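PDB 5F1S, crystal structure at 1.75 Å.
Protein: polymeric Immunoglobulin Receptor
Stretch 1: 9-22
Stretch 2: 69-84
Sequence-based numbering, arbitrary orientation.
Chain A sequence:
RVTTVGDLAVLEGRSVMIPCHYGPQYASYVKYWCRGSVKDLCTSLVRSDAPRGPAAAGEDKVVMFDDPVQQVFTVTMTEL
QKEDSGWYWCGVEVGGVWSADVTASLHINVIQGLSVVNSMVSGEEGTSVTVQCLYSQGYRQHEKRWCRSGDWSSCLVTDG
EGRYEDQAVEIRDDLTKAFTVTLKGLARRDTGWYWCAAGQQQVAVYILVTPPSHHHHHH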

# COMPACT_ATOMS: atom_id res chain seq x y z
N ALA A 9 6.18 -1.38 2.59
CA ALA A 9 6.00 0.05 2.42
C ALA A 9 4.52 0.30 2.17
O ALA A 9 3.89 -0.37 1.36
N VAL A 10 3.95 1.23 2.90
CA VAL A 10 2.52 1.47 2.81
C VAL A 10 2.28 2.97 2.84
O VAL A 10 2.92 3.68 3.62
N LEU A 11 1.33 3.43 2.05
CA LEU A 11 0.97 4.86 2.08
C LEU A 11 0.25 5.25 3.37
O LEU A 11 -0.62 4.52 3.87
N GLU A 12 0.59 6.43 3.90
CA GLU A 12 -0.01 6.90 5.14
C GLU A 12 -1.52 6.91 5.05
O GLU A 12 -2.10 7.34 4.05
N GLY A 13 -2.16 6.36 6.08
CA GLY A 13 -3.60 6.22 6.10
C GLY A 13 -4.12 4.83 5.81
O GLY A 13 -5.25 4.54 6.17
N ARG A 14 -3.34 3.99 5.13
CA ARG A 14 -3.74 2.64 4.81
C ARG A 14 -3.49 1.70 5.99
O ARG A 14 -2.87 2.04 7.00
N SER A 15 -4.00 0.49 5.83
CA SER A 15 -3.91 -0.55 6.85
C SER A 15 -2.98 -1.63 6.35
O SER A 15 -2.79 -1.78 5.14
N VAL A 16 -2.41 -2.42 7.28
CA VAL A 16 -1.69 -3.63 6.91
C VAL A 16 -2.25 -4.82 7.68
O VAL A 16 -2.74 -4.68 8.80
N MET A 17 -2.15 -5.98 7.06
CA MET A 17 -2.57 -7.25 7.63
C MET A 17 -1.35 -8.16 7.55
O MET A 17 -0.93 -8.49 6.44
N ILE A 18 -0.79 -8.52 8.70
CA ILE A 18 0.51 -9.17 8.78
C ILE A 18 0.30 -10.58 9.34
O ILE A 18 -0.11 -10.71 10.49
N PRO A 19 0.65 -11.62 8.58
CA PRO A 19 0.66 -12.99 9.15
C PRO A 19 1.95 -13.28 9.90
O PRO A 19 3.05 -13.17 9.34
N CYS A 20 1.79 -13.82 11.10
CA CYS A 20 2.88 -14.35 11.90
C CYS A 20 2.66 -15.85 11.99
O CYS A 20 1.86 -16.30 12.83
N HIS A 21 3.36 -16.60 11.15
CA HIS A 21 3.22 -18.04 11.10
C HIS A 21 4.14 -18.68 12.14
O HIS A 21 5.23 -18.18 12.42
N TYR A 22 3.69 -19.77 12.74
CA TYR A 22 4.49 -20.38 13.79
C TYR A 22 4.38 -21.89 13.74
O TYR A 22 3.44 -22.47 13.18
N VAL A 69 -5.43 -23.40 14.58
CA VAL A 69 -5.65 -24.44 13.57
C VAL A 69 -4.88 -24.14 12.30
O VAL A 69 -4.34 -25.04 11.64
N GLN A 70 -4.82 -22.86 11.91
CA GLN A 70 -4.00 -22.47 10.76
C GLN A 70 -2.56 -22.16 11.12
O GLN A 70 -1.75 -21.93 10.21
N GLN A 71 -2.21 -22.17 12.42
CA GLN A 71 -0.83 -21.99 12.87
C GLN A 71 -0.31 -20.62 12.44
O GLN A 71 0.83 -20.45 12.00
N VAL A 72 -1.16 -19.63 12.58
CA VAL A 72 -0.81 -18.26 12.25
C VAL A 72 -1.60 -17.35 13.17
O VAL A 72 -2.77 -17.61 13.46
N PHE A 73 -0.97 -16.28 13.61
CA PHE A 73 -1.72 -15.16 14.16
C PHE A 73 -1.54 -13.96 13.26
O PHE A 73 -0.46 -13.74 12.72
N THR A 74 -2.62 -13.22 13.06
CA THR A 74 -2.66 -12.12 12.12
C THR A 74 -2.78 -10.83 12.91
O THR A 74 -3.64 -10.71 13.80
N VAL A 75 -1.90 -9.87 12.60
CA VAL A 75 -1.89 -8.58 13.25
C VAL A 75 -2.34 -7.54 12.23
O VAL A 75 -1.80 -7.49 11.13
N THR A 76 -3.37 -6.77 12.56
CA THR A 76 -3.86 -5.73 11.68
C THR A 76 -3.56 -4.38 12.31
O THR A 76 -3.94 -4.11 13.45
N MET A 77 -2.88 -3.51 11.57
CA MET A 77 -2.61 -2.17 12.02
C MET A 77 -3.33 -1.24 11.05
O MET A 77 -3.16 -1.35 9.83
N THR A 78 -4.14 -0.35 11.58
CA THR A 78 -4.99 0.48 10.74
C THR A 78 -4.54 1.94 10.75
O THR A 78 -3.89 2.43 11.69
N GLU A 79 -4.91 2.63 9.68
CA GLU A 79 -4.72 4.08 9.61
C GLU A 79 -3.29 4.45 9.99
O GLU A 79 -3.02 5.33 10.81
N LEU A 80 -2.33 3.78 9.35
CA LEU A 80 -0.94 3.96 9.73
C LEU A 80 -0.49 5.38 9.47
O LEU A 80 -0.76 5.95 8.42
N GLN A 81 0.27 5.92 10.42
CA GLN A 81 0.83 7.26 10.33
C GLN A 81 2.32 7.20 10.08
O GLN A 81 3.00 6.22 10.39
N LYS A 82 2.89 8.29 9.54
CA LYS A 82 4.31 8.25 9.25
C LYS A 82 5.12 7.89 10.49
O LYS A 82 6.12 7.17 10.42
N GLU A 83 4.71 8.39 11.64
CA GLU A 83 5.45 8.13 12.86
C GLU A 83 5.32 6.67 13.31
O GLU A 83 6.07 6.24 14.21
N ASP A 84 4.41 5.89 12.70
CA ASP A 84 4.34 4.44 12.95
C ASP A 84 5.45 3.65 12.24
O ASP A 84 5.62 2.44 12.50

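Strands 16-22 and 72-77 run antiparallel, and alternate side chains fall on the two faces of the sheet they form. Stretch 2 approaches through Gln71, whose O accepts a hydrogen bond from Tyr22 N (3.0 Å) and another from water 4 (2.9 Å); this water also makes a weak contact with His21 ND1 (3.4 Å). The Tyr22 side chain (chi1 p) bends back over this segment, with Gln71 C over one face of its ring.

Val72 (p) shares its face with His21, Pro19, Thr74, Met17 and Thr76. Its CG2 sits 3.7 Å from the centroid of the His21 ring, almost on the ring normal, and 3.8 Å from Pro19 CB, so one methyl packs against both the imidazole (chi1 m) and the proline, which are themselves neighbours (Pro19 CB to His21 CD2, 3.8 Å).

Phe73 (p) lies on the other face, with Cys20, Val75, Ile18, Val16 and Met77. Cys20 (m) places CB over the face of the phenyl ring, 3.4 Å from its centroid, in a CH-pi contact, while SG lies obliquely at 4.1 Å from the same centroid; the cysteine is also covalently bonded elsewhere in the structure. Tyr22 CD2 meets the edge of the ring, 3.7 Å from Phe73 CD1.

Thr74 (m) turns its methyl to Met17, with CG2 3.3 Å from Met17 CG; beyond that point the extended methionine (t, t) leads away. Val75 (t) is buried beside the cysteine, its CG2 4.5 Å from Cys20 SG. Thr76 (m) adds a looser contact, OG1 to Met17 CG at 4.2 Å. Met77 (m) packs through CB, 4.0 Å from Val16 CG2, before its end leads away.

Past the strand, Thr78 and Glu79 point away, and water fills in. Water 2 donates to Gly13 O (3.0 Å), accepts from Glu79 N (2.8 Å) and hydrogen-bonds Ser15 OG (2.5 Å), joining both backbones at the sheet's end. Water 3 lies 3.0 Å from Gly13 O and 2.4 Å from Glu79 OE1.

Leu80 (m, t) starts sideways, but its end comes nearer: CD1 is 3.8 Å from both Val10 CG1 and Val16 CG1, bringing the valines of two strands together around one methyl. Gln81 (m, m) folds back so that NE2 donates to Glu79 O (2.9 Å), and its N donates to Asp84 OD2 (2.8 Å). Finally, Lys82 N donates to Glu12 OE2 (2.9 Å), reached by an extended glutamate (t, t). Water 1 donates to this same OE2 (2.5 Å) and weakly to Glu83 OE1 (3.4 Å), bridging two like charges.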

# COMPACT_ATOMS: atom_id res chain seq x y z
CB ALA A 9 6.85 0.60 1.27
CB VAL A 10 1.81 0.76 3.97
CG1 VAL A 10 2.31 1.28 5.30
CG2 VAL A 10 0.33 0.96 3.88
CB LEU A 11 0.06 5.19 0.91
CG LEU A 11 0.65 5.07 -0.49
CD1 LEU A 11 -0.41 5.15 -1.56
CD2 LEU A 11 1.64 6.14 -0.69
CB GLU A 12 0.49 8.31 5.45
CG GLU A 12 0.20 8.77 6.85
CD GLU A 12 0.80 10.14 7.19
OE1 GLU A 12 0.74 11.03 6.30
OE2 GLU A 12 1.30 10.34 8.32
CB ARG A 14 -2.97 2.12 3.59
CG ARG A 14 -3.12 2.87 2.21
CD ARG A 14 -4.47 2.80 1.67
NE ARG A 14 -4.54 2.88 0.18
CZ ARG A 14 -4.34 4.00 -0.53
NH1 ARG A 14 -3.97 5.14 0.04
NH2 ARG A 14 -4.50 3.99 -1.83
CB SER A 15 -5.30 -1.16 7.10
OG SER A 15 -6.13 -0.17 7.65
CB VAL A 16 -0.17 -3.54 7.15
CG1 VAL A 16 0.46 -2.46 6.24
CG2 VAL A 16 0.16 -3.27 8.60
CB MET A 17 -3.76 -7.86 6.87
CG MET A 17 -4.17 -9.19 7.43
SD MET A 17 -5.53 -9.92 6.38
CE MET A 17 -4.68 -10.35 4.96
CB ILE A 18 1.48 -8.38 9.68
CG1 ILE A 18 1.69 -7.01 9.02
CG2 ILE A 18 2.76 -9.12 9.86
CD1 ILE A 18 2.26 -6.01 9.95
CB PRO A 19 0.55 -13.88 7.91
CG PRO A 19 1.34 -13.09 6.84
CD PRO A 19 1.03 -11.63 7.15
CB CYS A 20 2.90 -13.72 13.29
SG CYS A 20 3.20 -11.91 13.36
CB HIS A 21 3.51 -18.62 9.71
CG HIS A 21 2.41 -18.39 8.71
ND1 HIS A 21 1.37 -19.28 8.50
CD2 HIS A 21 2.18 -17.35 7.89
CE1 HIS A 21 0.56 -18.79 7.58
NE2 HIS A 21 1.04 -17.63 7.18
CB TYR A 22 4.07 -19.90 15.16
CG TYR A 22 2.62 -20.01 15.47
CD1 TYR A 22 2.10 -21.17 16.04
CD2 TYR A 22 1.74 -18.97 15.22
CE1 TYR A 22 0.74 -21.27 16.38
CE2 TYR A 22 0.35 -19.07 15.53
CZ TYR A 22 -0.11 -20.23 16.13
OH TYR A 22 -1.43 -20.35 16.52
CB VAL A 69 -7.14 -24.56 13.29
CG1 VAL A 69 -7.38 -25.54 12.14
CG2 VAL A 69 -7.86 -24.98 14.62
CB GLN A 70 -4.64 -21.24 10.07
CG GLN A 70 -5.93 -21.61 9.40
CD GLN A 70 -6.05 -20.89 8.10
OE1 GLN A 70 -6.33 -19.69 8.07
NE2 GLN A 70 -5.71 -21.57 7.03
CB GLN A 71 0.07 -23.12 12.35
CG GLN A 71 -0.35 -24.47 13.02
CD GLN A 71 0.30 -25.68 12.40
OE1 GLN A 71 1.27 -25.59 11.69
NE2 GLN A 71 -0.27 -26.84 12.68
CB VAL A 72 -1.08 -17.96 10.76
CG1 VAL A 72 -2.56 -18.23 10.38
CG2 VAL A 72 -0.67 -16.52 10.37
CB PHE A 73 -1.35 -14.87 15.63
CG PHE A 73 0.10 -14.46 15.92
CD1 PHE A 73 1.08 -15.43 16.17
CD2 PHE A 73 0.45 -13.12 16.06
CE1 PHE A 73 2.39 -15.06 16.54
CE2 PHE A 73 1.76 -12.74 16.43
CZ PHE A 73 2.73 -13.71 16.67
CB THR A 74 -3.86 -12.29 11.19
OG1 THR A 74 -3.79 -13.56 10.53
CG2 THR A 74 -3.89 -11.22 10.08
CB VAL A 75 -0.51 -8.25 13.83
CG1 VAL A 75 -0.55 -6.87 14.46
CG2 VAL A 75 -0.07 -9.29 14.86
CB THR A 76 -5.37 -5.89 11.44
OG1 THR A 76 -5.60 -7.18 10.88
CG2 THR A 76 -5.91 -4.80 10.50
CB MET A 77 -1.10 -1.84 12.09
CG MET A 77 -0.33 -2.74 13.06
SD MET A 77 1.42 -2.26 13.08
CE MET A 77 1.24 -0.91 14.09
CB THR A 78 -6.47 0.39 11.19
OG1 THR A 78 -6.58 0.89 12.53
CG2 THR A 78 -6.97 -1.08 11.14
CB GLU A 79 -5.71 4.81 10.51
CG GLU A 79 -7.16 4.32 10.44
CD GLU A 79 -8.02 5.12 9.50
OE1 GLU A 79 -7.49 5.94 8.72
OE2 GLU A 79 -9.26 4.94 9.55
CB LEU A 80 -0.06 2.99 8.96
CG LEU A 80 -0.12 1.57 9.52
CD1 LEU A 80 0.45 0.59 8.50
CD2 LEU A 80 0.68 1.47 10.83
CB GLN A 81 0.53 8.02 11.63
CG GLN A 81 -0.95 8.12 11.92
CD GLN A 81 -1.71 8.83 10.85
OE1 GLN A 81 -1.57 10.04 10.71
NE2 GLN A 81 -2.52 8.11 10.11
CB LYS A 82 4.77 9.60 8.69
CG LYS A 82 6.21 9.53 8.22
CD LYS A 82 6.69 10.79 7.54
CE LYS A 82 8.17 10.59 7.11
NZ LYS A 82 8.73 11.80 6.45
CB GLU A 83 4.98 9.09 13.96
CG GLU A 83 3.52 8.99 14.32
CD GLU A 83 2.60 9.98 13.55
OE1 GLU A 83 2.96 10.46 12.42
OE2 GLU A 83 1.49 10.25 14.11
CB ASP A 84 2.95 3.89 12.54
CG ASP A 84 1.85 4.42 13.39
OD1 ASP A 84 2.05 4.49 14.62
OD2 ASP A 84 0.75 4.74 12.87
O HOH W 1 1.73 12.33 9.82
O HOH W 2 -6.65 2.25 7.54
O HOH W 3 -7.64 6.31 6.33
O HOH W 4 2.39 -22.04 10.13